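Local coordinates for Galactose/lactose metabolism regulatory protein GAL80 (Kluyveromyces lactis, PDB 3E1K) that represses the lactose and galactose metabolic genes, apparently by blocking the transcriptional activator LAC9 when no inducing sugar is present, at residues N317-K326 with E363-Y374; Y226-I234 with S443-S453. All coordinates share one frame; numbering follows the deposited sequence.

How the contacts relate
Contacts 1 and 2 close the two edges of one large mixed sheet, the platform that follows the Rossmann-type nucleotide-binding region in the GFO/IDH/MocA family. Contact 1 adds edge strand 364-370 to 319-323; contact 2 lays the short strand 450-451 against 227-235. Their centres are 33 Å apart and their nearest atoms about 18 Å, so they do not touch, and the intervening strands of the sheet separate them. Along the chain the order is 226-234, 317-326, 363-374, 443-453, which nests contact 1 inside the loop that contact 2 closes. Both reach the second subunit, whereas residues at one end of contact 1 also take up the bound Gal4p activation-domain peptide.

Contact 1: residues N317-K326 with E363-Y374; sequences NLVLYFYGIK and EQTMEVFHLRNY
The antiparallel pair formed by strands 319-323 and 364-370 makes one edge of the large mixed sheet. Their short axes come within 4.4 Å at 167°, and the backbones of L320 and F369, F322 and E367, and G324 and T365 form hydrogen-bonded pairs, with F322 N to E367 O at 2.8 Å. On the face with L320, F322 and F369, L320 CB meets F369 CB at 3.9 Å, near the plane of the phenyl ring and at its edge. The bent chain of E367 crosses F322 obliquely, its CG nearest CD2 of the ring, while its carboxylate, turned 83° from the ring, reaches R161 in helix 157-167. On the opposite face Y321 and V368 lie side by side, CD2 to CG2 3.7 Å, and Y321 and M366 also pack on L289 of the second subunit. Where the strands end, N317, its CG anti to the backbone N (chi1 176°), sets OD1 in the plane of the Y374 ring, 3.6 Å from its CD2. H370 NE2 lies 3.3 Å from N317 ND2, though clashes in the model leave the imidazole's place less certain. H370 NE2 hydrogen-bonds the backbone of the bound Gal4p peptide, N317 ND2 makes a weak hydrogen bond to it, and V319 and V368 pack on an aromatic side chain. This mix of apolar and polar groups is consistent with an edge receiving both aromatic and backbone groups of the activation domain.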
loop_
_atom_site.group_PDB
_atom_site.type_symbol
_atom_site.label_atom_id
_atom_site.label_comp_id
_atom_site.label_asym_id
_atom_site.label_seq_id
_atom_site.Cartn_x
_atom_site.Cartn_y
_atom_site.Cartn_z
ATOM N N ASN A 317 -3.528 8.531 20.079
ATOM C CA ASN A 317 -4.776 8.067 20.647
ATOM C C ASN A 317 -5.411 7.922 19.292
ATOM O O ASN A 317 -5.465 8.906 18.526
ATOM C CB ASN A 317 -5.483 9.194 21.405
ATOM C CG ASN A 317 -6.864 8.802 21.967
ATOM O OD1 ASN A 317 -7.032 7.729 22.546
ATOM N ND2 ASN A 317 -7.841 9.680 21.803
ATOM N N LEU A 318 -5.775 6.669 18.983
ATOM C CA LEU A 318 -6.419 6.371 17.713
ATOM C C LEU A 318 -7.871 5.925 17.937
ATOM O O LEU A 318 -8.449 6.057 19.029
ATOM C CB LEU A 318 -5.659 5.323 16.929
ATOM C CG LEU A 318 -4.261 5.227 17.515
ATOM C CD1 LEU A 318 -3.908 3.749 17.876
ATOM C CD2 LEU A 318 -3.122 5.934 16.758
ATOM N N VAL A 319 -8.391 5.301 16.886
ATOM C CA VAL A 319 -9.737 4.777 16.921
ATOM C C VAL A 319 -9.775 3.467 16.200
ATOM O O VAL A 319 -9.188 3.273 15.158
ATOM C CB VAL A 319 -10.554 5.678 16.091
ATOM C CG1 VAL A 319 -11.912 5.055 15.881
ATOM C CG2 VAL A 319 -10.714 6.931 16.869
ATOM N N LEU A 320 -10.541 2.552 16.747
ATOM C CA LEU A 320 -10.587 1.264 16.125
ATOM C C LEU A 320 -11.940 0.757 15.712
ATOM O O LEU A 320 -12.823 0.519 16.518
ATOM C CB LEU A 320 -9.994 0.216 17.030
ATOM C CG LEU A 320 -9.947 -1.100 16.273
ATOM C CD1 LEU A 320 -8.475 -1.255 15.923
ATOM C CD2 LEU A 320 -10.183 -1.999 17.508
ATOM N N TYR A 321 -12.002 0.483 14.420
ATOM C CA TYR A 321 -13.236 0.004 13.879
ATOM C C TYR A 321 -12.954 -1.420 13.578
ATOM O O TYR A 321 -11.965 -1.795 12.949
ATOM C CB TYR A 321 -13.517 0.642 12.520
ATOM C CG TYR A 321 -13.567 2.160 12.585
ATOM C CD1 TYR A 321 -12.476 2.954 12.188
ATOM C CD2 TYR A 321 -14.731 2.803 13.005
ATOM C CE1 TYR A 321 -12.556 4.324 12.184
ATOM C CE2 TYR A 321 -14.824 4.178 13.014
ATOM C CZ TYR A 321 -13.730 4.929 12.623
ATOM O OH TYR A 321 -13.770 6.299 12.678
ATOM N N PHE A 322 -13.909 -2.219 13.990
ATOM C CA PHE A 322 -13.741 -3.578 13.597
ATOM C C PHE A 322 -15.103 -4.021 13.102
ATOM O O PHE A 322 -16.127 -3.509 13.488
ATOM C CB PHE A 322 -13.323 -4.339 14.825
ATOM C CG PHE A 322 -13.998 -5.668 14.962
ATOM C CD1 PHE A 322 -13.401 -6.872 14.585
ATOM C CD2 PHE A 322 -15.271 -5.716 15.498
ATOM C CE1 PHE A 322 -14.033 -8.096 14.735
ATOM C CE2 PHE A 322 -15.927 -6.927 15.617
ATOM C CZ PHE A 322 -15.316 -8.117 15.251
ATOM N N TYR A 323 -15.129 -5.120 12.379
ATOM C CA TYR A 323 -16.389 -5.695 11.983
ATOM C C TYR A 323 -16.240 -7.200 11.740
ATOM O O TYR A 323 -15.377 -7.646 11.008
ATOM C CB TYR A 323 -16.833 -5.026 10.712
ATOM C CG TYR A 323 -17.860 -5.907 10.069
ATOM C CD1 TYR A 323 -19.183 -5.918 10.524
ATOM C CD2 TYR A 323 -17.499 -6.748 9.021
ATOM C CE1 TYR A 323 -20.123 -6.737 9.939
ATOM C CE2 TYR A 323 -18.435 -7.566 8.432
ATOM C CZ TYR A 323 -19.755 -7.558 8.885
ATOM O OH TYR A 323 -20.706 -8.380 8.324
ATOM N N GLY A 324 -17.158 -7.999 12.260
ATOM C CA GLY A 324 -17.021 -9.414 12.003
ATOM C C GLY A 324 -17.763 -10.108 13.148
ATOM O O GLY A 324 -18.562 -9.495 13.876
ATOM N N ILE A 325 -17.432 -11.375 13.372
ATOM C CA ILE A 325 -18.135 -12.137 14.392
ATOM C C ILE A 325 -17.835 -11.949 15.865
ATOM O O ILE A 325 -16.764 -12.377 16.347
ATOM C CB ILE A 325 -18.213 -13.637 14.039
ATOM C CG1 ILE A 325 -16.828 -14.270 13.921
ATOM C CG2 ILE A 325 -18.920 -13.876 12.680
ATOM C CD1 ILE A 325 -16.767 -15.716 13.791
ATOM N N LYS A 326 -18.868 -11.458 16.561
ATOM C CA LYS A 326 -18.938 -11.201 18.000
ATOM C C LYS A 326 -17.965 -12.070 18.760
ATOM O O LYS A 326 -17.200 -11.566 19.603
ATOM C CB LYS A 326 -20.312 -11.636 18.535
ATOM C CG LYS A 326 -21.542 -11.110 17.800
ATOM C CD LYS A 326 -22.800 -11.601 18.491
ATOM C CE LYS A 326 -24.011 -10.927 17.837
ATOM N NZ LYS A 326 -25.337 -11.284 18.747
ATOM N N GLU A 363 -23.111 -14.563 12.236
ATOM C CA GLU A 363 -23.666 -13.244 12.593
ATOM C C GLU A 363 -22.555 -12.255 12.932
ATOM O O GLU A 363 -22.013 -12.204 14.045
ATOM C CB GLU A 363 -24.820 -13.287 13.607
ATOM C CG GLU A 363 -25.703 -12.010 13.701
ATOM C CD GLU A 363 -27.208 -12.257 14.019
ATOM O OE1 GLU A 363 -27.556 -12.483 15.212
ATOM O OE2 GLU A 363 -28.002 -12.170 13.038
ATOM N N GLN A 364 -22.193 -11.492 11.894
ATOM C CA GLN A 364 -21.109 -10.513 12.001
ATOM C C GLN A 364 -21.596 -9.249 12.654
ATOM O O GLN A 364 -22.771 -8.861 12.518
ATOM C CB GLN A 364 -20.638 -10.078 10.660
ATOM C CG GLN A 364 -20.710 -11.154 9.608
ATOM C CD GLN A 364 -19.382 -11.315 8.870
ATOM O OE1 GLN A 364 -19.027 -10.459 8.047
ATOM N NE2 GLN A 364 -18.688 -12.420 9.111
ATOM N N THR A 365 -20.647 -8.616 13.354
ATOM C CA THR A 365 -20.929 -7.424 14.140
ATOM C C THR A 365 -19.966 -6.255 13.966
ATOM O O THR A 365 -18.790 -6.431 13.624
ATOM C CB THR A 365 -20.980 -7.897 15.597
ATOM O OG1 THR A 365 -22.289 -8.442 15.860
ATOM C CG2 THR A 365 -20.682 -6.836 16.623
ATOM N N MET A 366 -20.475 -5.053 14.211
ATOM C CA MET A 366 -19.630 -3.859 14.097
ATOM C C MET A 366 -19.159 -3.309 15.451
ATOM O O MET A 366 -19.910 -3.169 16.421
ATOM C CB MET A 366 -20.331 -2.769 13.272
ATOM C CG MET A 366 -19.508 -2.110 12.164
ATOM S SD MET A 366 -18.592 -0.627 12.703
ATOM C CE MET A 366 -18.428 0.276 11.077
ATOM N N GLU A 367 -17.935 -2.872 15.525
ATOM C CA GLU A 367 -17.601 -2.269 16.746
ATOM C C GLU A 367 -16.578 -1.211 16.685
ATOM O O GLU A 367 -15.612 -1.333 16.013
ATOM C CB GLU A 367 -17.391 -3.315 17.795
ATOM C CG GLU A 367 -16.007 -3.823 17.977
ATOM C CD GLU A 367 -15.764 -4.115 19.406
ATOM O OE1 GLU A 367 -16.747 -4.096 20.142
ATOM O OE2 GLU A 367 -14.622 -4.332 19.794
ATOM N N VAL A 368 -16.842 -0.130 17.386
ATOM C CA VAL A 368 -16.010 1.051 17.303
ATOM C C VAL A 368 -15.360 1.265 18.623
ATOM O O VAL A 368 -16.013 1.648 19.597
ATOM C CB VAL A 368 -16.801 2.328 16.961
ATOM C CG1 VAL A 368 -15.845 3.541 16.923
ATOM C CG2 VAL A 368 -17.381 2.214 15.532
ATOM N N PHE A 369 -14.051 1.056 18.620
ATOM C CA PHE A 369 -13.271 1.282 19.818
ATOM C C PHE A 369 -12.419 2.541 19.758
ATOM O O PHE A 369 -11.386 2.539 19.105
ATOM C CB PHE A 369 -12.396 0.080 20.131
ATOM C CG PHE A 369 -11.589 0.264 21.374
ATOM C CD1 PHE A 369 -12.223 0.402 22.583
ATOM C CD2 PHE A 369 -10.209 0.414 21.322
ATOM C CE1 PHE A 369 -11.523 0.586 23.734
ATOM C CE2 PHE A 369 -9.484 0.571 22.485
ATOM C CZ PHE A 369 -10.143 0.700 23.681
ATOM N N HIS A 370 -12.847 3.597 20.433
ATOM C CA HIS A 370 -12.098 4.844 20.486
ATOM C C HIS A 370 -12.299 5.211 21.927
ATOM O O HIS A 370 -13.374 4.990 22.472
ATOM C CB HIS A 370 -12.752 5.960 19.793
ATOM C CG HIS A 370 -12.014 7.243 19.962
ATOM N ND1 HIS A 370 -12.630 8.402 20.361
ATOM C CD2 HIS A 370 -10.709 7.552 19.803
ATOM C CE1 HIS A 370 -11.735 9.369 20.433
ATOM N NE2 HIS A 370 -10.561 8.879 20.090
ATOM N N LEU A 371 -11.250 5.740 22.525
ATOM C CA LEU A 371 -11.283 6.091 23.938
ATOM C C LEU A 371 -10.927 7.569 24.156
ATOM O O LEU A 371 -9.787 7.984 24.374
ATOM C CB LEU A 371 -10.208 5.291 24.659
ATOM C CG LEU A 371 -10.496 3.986 25.397
ATOM C CD1 LEU A 371 -9.140 3.333 25.830
ATOM C CD2 LEU A 371 -11.223 4.494 26.654
ATOM N N ARG A 372 -11.989 8.337 23.975
ATOM C CA ARG A 372 -11.967 9.755 24.144
ATOM C C ARG A 372 -10.970 10.260 25.195
ATOM O O ARG A 372 -10.823 9.727 26.309
ATOM C CB ARG A 372 -13.407 10.115 24.456
ATOM C CG ARG A 372 -13.736 11.548 24.354
ATOM C CD ARG A 372 -15.214 11.634 24.132
ATOM N NE ARG A 372 -15.537 12.573 23.073
ATOM C CZ ARG A 372 -15.856 13.855 23.312
ATOM N NH1 ARG A 372 -15.856 14.352 24.558
ATOM N NH2 ARG A 372 -16.170 14.608 22.271
ATOM N N ASN A 373 -10.257 11.322 24.833
ATOM C CA ASN A 373 -9.288 11.882 25.758
ATOM C C ASN A 373 -8.567 10.804 26.622
ATOM O O ASN A 373 -8.731 10.666 27.874
ATOM C CB ASN A 373 -9.991 12.978 26.563
ATOM C CG ASN A 373 -11.219 12.491 27.372
ATOM O OD1 ASN A 373 -12.285 13.066 27.281
ATOM N ND2 ASN A 373 -11.019 11.482 28.237
ATOM N N TYR A 374 -7.749 9.949 26.040
ATOM C CA TYR A 374 -6.960 9.020 26.825
ATOM C C TYR A 374 -5.628 9.578 26.497
ATOM O O TYR A 374 -5.371 9.905 25.373
ATOM C CB TYR A 374 -7.118 7.607 26.289
ATOM C CG TYR A 374 -5.943 6.682 26.410
ATOM C CD1 TYR A 374 -5.533 6.209 27.606
ATOM C CD2 TYR A 374 -5.269 6.250 25.325
ATOM C CE1 TYR A 374 -4.472 5.373 27.710
ATOM C CE2 TYR A 374 -4.225 5.423 25.437
ATOM C CZ TYR A 374 -3.841 4.994 26.632
ATOM O OH TYR A 374 -2.805 4.162 26.756
#

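Contact 2: residues Y226-I234 with S443-S453; sequences YFQKINAMI and SDKEEKTLDVS
The carboxylate of D444 turns one flat side to the backbone of I234, whose N stands almost directly over CG at 3.4 Å; OD2 lies 3.7 Å from I234 CB, and the isoleucine crosses the aspartate at about a right angle. At the other end, the Q228 amide and D451 carboxylate planes are 71° apart, with Q228 CG 4.0 Å from D451 OD2, an oxygen that also accepts S453 OG. Between them runs the backbone pairing that adds strand 450-451 to the edge of the mixed sheet: I230 N reaches L450 O at 2.9 Å, and L450 N returns to I230 O. A classic beta bulge at Q228 and K229, both facing I268, bends the inner strand here. V452 crosses I230 at about a right angle, its CG2 3.6 Å from I230 CG1; I230 also packs on L436 of helix 427-446. That helix ends in a Schellman motif at E447. In its last turn S443 OG, held anti to the backbone N (chi1 151°), accepts A232 N at 2.9 Å and donates to K448 O at 3.1 Å. An alanine in place of S443 would probably leave A232 N without its acceptor and K448 O without its donor, setting the turn after the helix freer to shift. K229 NZ extends to E447 of the second subunit in a salt bridge, and N231 OD1 hydrogen-bonds T449 of that subunit.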
loop_
_atom_site.group_PDB
_atom_site.type_symbol
_atom_site.label_atom_id
_atom_site.label_comp_id
_atom_site.label_asym_id
_atom_site.label_seq_id
_atom_site.Cartn_x
_atom_site.Cartn_y
_atom_site.Cartn_z
ATOM N N TYR A 226 5.946 -13.011 12.806
ATOM C CA TYR A 226 7.080 -12.224 12.361
ATOM C C TYR A 226 7.184 -12.254 10.820
ATOM O O TYR A 226 6.455 -12.923 10.093
ATOM C CB TYR A 226 8.359 -12.866 12.901
ATOM C CG TYR A 226 8.777 -12.540 14.335
ATOM C CD1 TYR A 226 9.017 -13.566 15.247
ATOM C CD2 TYR A 226 9.022 -11.210 14.737
ATOM C CE1 TYR A 226 9.441 -13.254 16.578
ATOM C CE2 TYR A 226 9.427 -10.889 16.038
ATOM C CZ TYR A 226 9.636 -11.901 16.952
ATOM O OH TYR A 226 10.054 -11.459 18.172
ATOM N N PHE A 227 8.142 -11.533 10.284
ATOM C CA PHE A 227 8.222 -11.581 8.833
ATOM C C PHE A 227 9.068 -12.742 8.377
ATOM O O PHE A 227 9.947 -13.237 9.080
ATOM C CB PHE A 227 8.797 -10.323 8.226
ATOM C CG PHE A 227 7.741 -9.341 7.846
ATOM C CD1 PHE A 227 7.527 -8.232 8.646
ATOM C CD2 PHE A 227 6.937 -9.526 6.708
ATOM C CE1 PHE A 227 6.540 -7.311 8.337
ATOM C CE2 PHE A 227 5.949 -8.590 6.350
ATOM C CZ PHE A 227 5.760 -7.470 7.177
ATOM N N GLN A 228 8.778 -13.150 7.150
ATOM C CA GLN A 228 9.453 -14.264 6.502
ATOM C C GLN A 228 10.381 -13.699 5.466
ATOM O O GLN A 228 11.610 -13.778 5.633
ATOM C CB GLN A 228 8.448 -15.088 5.745
ATOM C CG GLN A 228 9.098 -16.008 4.749
ATOM C CD GLN A 228 8.055 -16.851 4.012
ATOM O OE1 GLN A 228 7.382 -16.386 3.105
ATOM N NE2 GLN A 228 7.881 -18.090 4.487
ATOM N N LYS A 229 9.818 -13.094 4.418
ATOM C CA LYS A 229 10.667 -12.409 3.439
ATOM C C LYS A 229 10.102 -10.999 3.249
ATOM O O LYS A 229 8.971 -10.715 3.654
ATOM C CB LYS A 229 10.779 -13.153 2.111
ATOM C CG LYS A 229 9.475 -13.152 1.392
ATOM C CD LYS A 229 9.541 -13.952 0.141
ATOM C CE LYS A 229 8.539 -13.376 -0.893
ATOM N NZ LYS A 229 8.541 -13.819 -2.298
ATOM N N ILE A 230 10.916 -10.061 2.646
ATOM C CA ILE A 230 10.375 -8.713 2.529
ATOM C C ILE A 230 11.063 -7.935 1.412
ATOM O O ILE A 230 12.140 -8.231 0.913
ATOM C CB ILE A 230 10.517 -7.957 3.864
ATOM C CG1 ILE A 230 11.993 -7.831 4.251
ATOM C CG2 ILE A 230 9.731 -8.659 4.960
ATOM C CD1 ILE A 230 12.237 -6.919 5.432
ATOM N N ASN A 231 10.398 -6.804 0.957
ATOM C CA ASN A 231 11.112 -5.922 0.037
ATOM C C ASN A 231 10.986 -4.436 0.411
ATOM O O ASN A 231 9.948 -3.977 0.897
ATOM C CB ASN A 231 10.669 -6.128 -1.391
ATOM C CG ASN A 231 11.238 -5.102 -2.329
ATOM O OD1 ASN A 231 12.246 -5.374 -2.973
ATOM N ND2 ASN A 231 10.572 -3.965 -2.440
ATOM N N ALA A 232 12.035 -3.675 0.181
ATOM C CA ALA A 232 11.983 -2.277 0.514
ATOM C C ALA A 232 12.715 -1.366 -0.481
ATOM O O ALA A 232 13.672 -1.771 -1.150
ATOM C CB ALA A 232 12.403 -2.128 1.999
ATOM N N MET A 233 12.140 -0.177 -0.637
ATOM C CA MET A 233 12.604 0.839 -1.553
ATOM C C MET A 233 12.607 2.217 -0.878
ATOM O O MET A 233 11.594 2.666 -0.337
ATOM C CB MET A 233 11.642 0.821 -2.743
ATOM C CG MET A 233 11.786 -0.374 -3.621
ATOM S SD MET A 233 10.698 -0.140 -5.019
ATOM C CE MET A 233 11.069 -1.774 -5.838
ATOM N N ILE A 234 13.732 2.930 -0.905
ATOM C CA ILE A 234 13.722 4.224 -0.206
ATOM C C ILE A 234 13.979 5.487 -1.010
ATOM O O ILE A 234 15.027 5.642 -1.648
ATOM C CB ILE A 234 14.548 4.281 1.059
ATOM C CG1 ILE A 234 14.088 3.178 2.031
ATOM C CG2 ILE A 234 14.445 5.653 1.679
ATOM C CD1 ILE A 234 15.287 2.383 2.610
ATOM N N SER A 443 17.852 -4.328 1.725
ATOM C CA SER A 443 16.962 -4.665 0.642
ATOM C C SER A 443 16.885 -3.542 -0.394
ATOM O O SER A 443 17.106 -3.837 -1.580
ATOM C CB SER A 443 15.551 -4.949 1.126
ATOM O OG SER A 443 14.749 -4.570 0.039
ATOM N N ASP A 444 16.523 -2.319 -0.021
ATOM C CA ASP A 444 16.412 -1.276 -1.032
ATOM C C ASP A 444 17.742 -1.282 -1.758
ATOM O O ASP A 444 17.768 -1.411 -2.998
ATOM C CB ASP A 444 16.110 0.114 -0.437
ATOM C CG ASP A 444 16.683 1.295 -1.270
ATOM O OD1 ASP A 444 16.624 1.253 -2.514
ATOM O OD2 ASP A 444 17.177 2.283 -0.664
ATOM N N LYS A 445 18.818 -1.139 -0.975
ATOM C CA LYS A 445 20.143 -1.020 -1.554
ATOM C C LYS A 445 20.378 -2.123 -2.563
ATOM O O LYS A 445 20.664 -1.905 -3.737
ATOM C CB LYS A 445 21.260 -1.006 -0.514
ATOM C CG LYS A 445 22.604 -0.640 -1.089
ATOM C CD LYS A 445 23.642 -0.583 0.033
ATOM C CE LYS A 445 24.730 0.526 -0.145
ATOM N NZ LYS A 445 25.791 0.692 0.957
ATOM N N GLU A 446 20.348 -3.352 -2.036
ATOM C CA GLU A 446 20.575 -4.489 -2.906
ATOM C C GLU A 446 19.563 -4.654 -4.034
ATOM O O GLU A 446 19.847 -5.389 -4.975
ATOM C CB GLU A 446 20.864 -5.787 -2.177
ATOM C CG GLU A 446 22.086 -5.757 -1.258
ATOM C CD GLU A 446 22.169 -7.174 -0.635
ATOM O OE1 GLU A 446 21.783 -8.108 -1.336
ATOM O OE2 GLU A 446 22.428 -7.413 0.584
ATOM N N GLU A 447 18.405 -3.993 -3.925
ATOM C CA GLU A 447 17.337 -4.048 -4.914
ATOM C C GLU A 447 16.854 -5.512 -5.076
ATOM O O GLU A 447 16.624 -6.024 -6.165
ATOM C CB GLU A 447 17.832 -3.533 -6.265
ATOM C CG GLU A 447 16.924 -2.541 -6.996
ATOM C CD GLU A 447 17.429 -1.152 -6.878
ATOM O OE1 GLU A 447 18.350 -0.823 -7.605
ATOM O OE2 GLU A 447 16.779 -0.425 -6.040
ATOM N N LYS A 448 16.707 -6.142 -3.909
ATOM C CA LYS A 448 16.316 -7.548 -3.811
ATOM C C LYS A 448 15.330 -7.861 -2.637
ATOM O O LYS A 448 15.245 -7.125 -1.642
ATOM C CB LYS A 448 17.641 -8.175 -3.389
ATOM C CG LYS A 448 18.360 -9.116 -4.298
ATOM C CD LYS A 448 19.073 -10.169 -3.514
ATOM C CE LYS A 448 20.566 -10.240 -3.666
ATOM N NZ LYS A 448 21.304 -11.024 -2.643
ATOM N N THR A 449 14.646 -9.007 -2.698
ATOM C CA THR A 449 13.766 -9.394 -1.612
ATOM C C THR A 449 14.443 -10.479 -0.765
ATOM O O THR A 449 14.675 -11.612 -1.225
ATOM C CB THR A 449 12.411 -9.856 -2.183
ATOM O OG1 THR A 449 11.501 -8.752 -2.229
ATOM C CG2 THR A 449 11.777 -10.964 -1.311
ATOM N N LEU A 450 14.682 -10.117 0.470
ATOM C CA LEU A 450 15.451 -10.880 1.381
ATOM C C LEU A 450 14.617 -11.681 2.348
ATOM O O LEU A 450 13.540 -11.312 2.654
ATOM C CB LEU A 450 16.377 -9.918 2.131
ATOM C CG LEU A 450 17.033 -8.664 1.544
ATOM C CD1 LEU A 450 17.625 -7.950 2.614
ATOM C CD2 LEU A 450 18.080 -8.913 0.577
ATOM N N ASP A 451 15.164 -12.783 2.823
ATOM C CA ASP A 451 14.540 -13.655 3.795
ATOM C C ASP A 451 14.904 -13.339 5.244
ATOM O O ASP A 451 16.033 -13.465 5.669
ATOM C CB ASP A 451 14.849 -15.097 3.444
ATOM C CG ASP A 451 14.170 -16.077 4.349
ATOM O OD1 ASP A 451 14.757 -17.139 4.572
ATOM O OD2 ASP A 451 13.065 -15.801 4.848
ATOM N N VAL A 452 13.896 -12.912 5.986
ATOM C CA VAL A 452 14.042 -12.342 7.302
ATOM C C VAL A 452 13.485 -13.262 8.313
ATOM O O VAL A 452 12.817 -12.876 9.205
ATOM C CB VAL A 452 13.291 -11.025 7.418
ATOM C CG1 VAL A 452 14.215 -9.906 7.649
ATOM C CG2 VAL A 452 12.602 -10.761 6.208
ATOM N N SER A 453 13.780 -14.510 8.131
ATOM C CA SER A 453 13.321 -15.606 8.972
ATOM C C SER A 453 14.417 -16.165 9.829
ATOM O O SER A 453 14.368 -17.332 10.207
ATOM C CB SER A 453 12.573 -16.683 8.215
ATOM O OG SER A 453 13.468 -17.419 7.383
#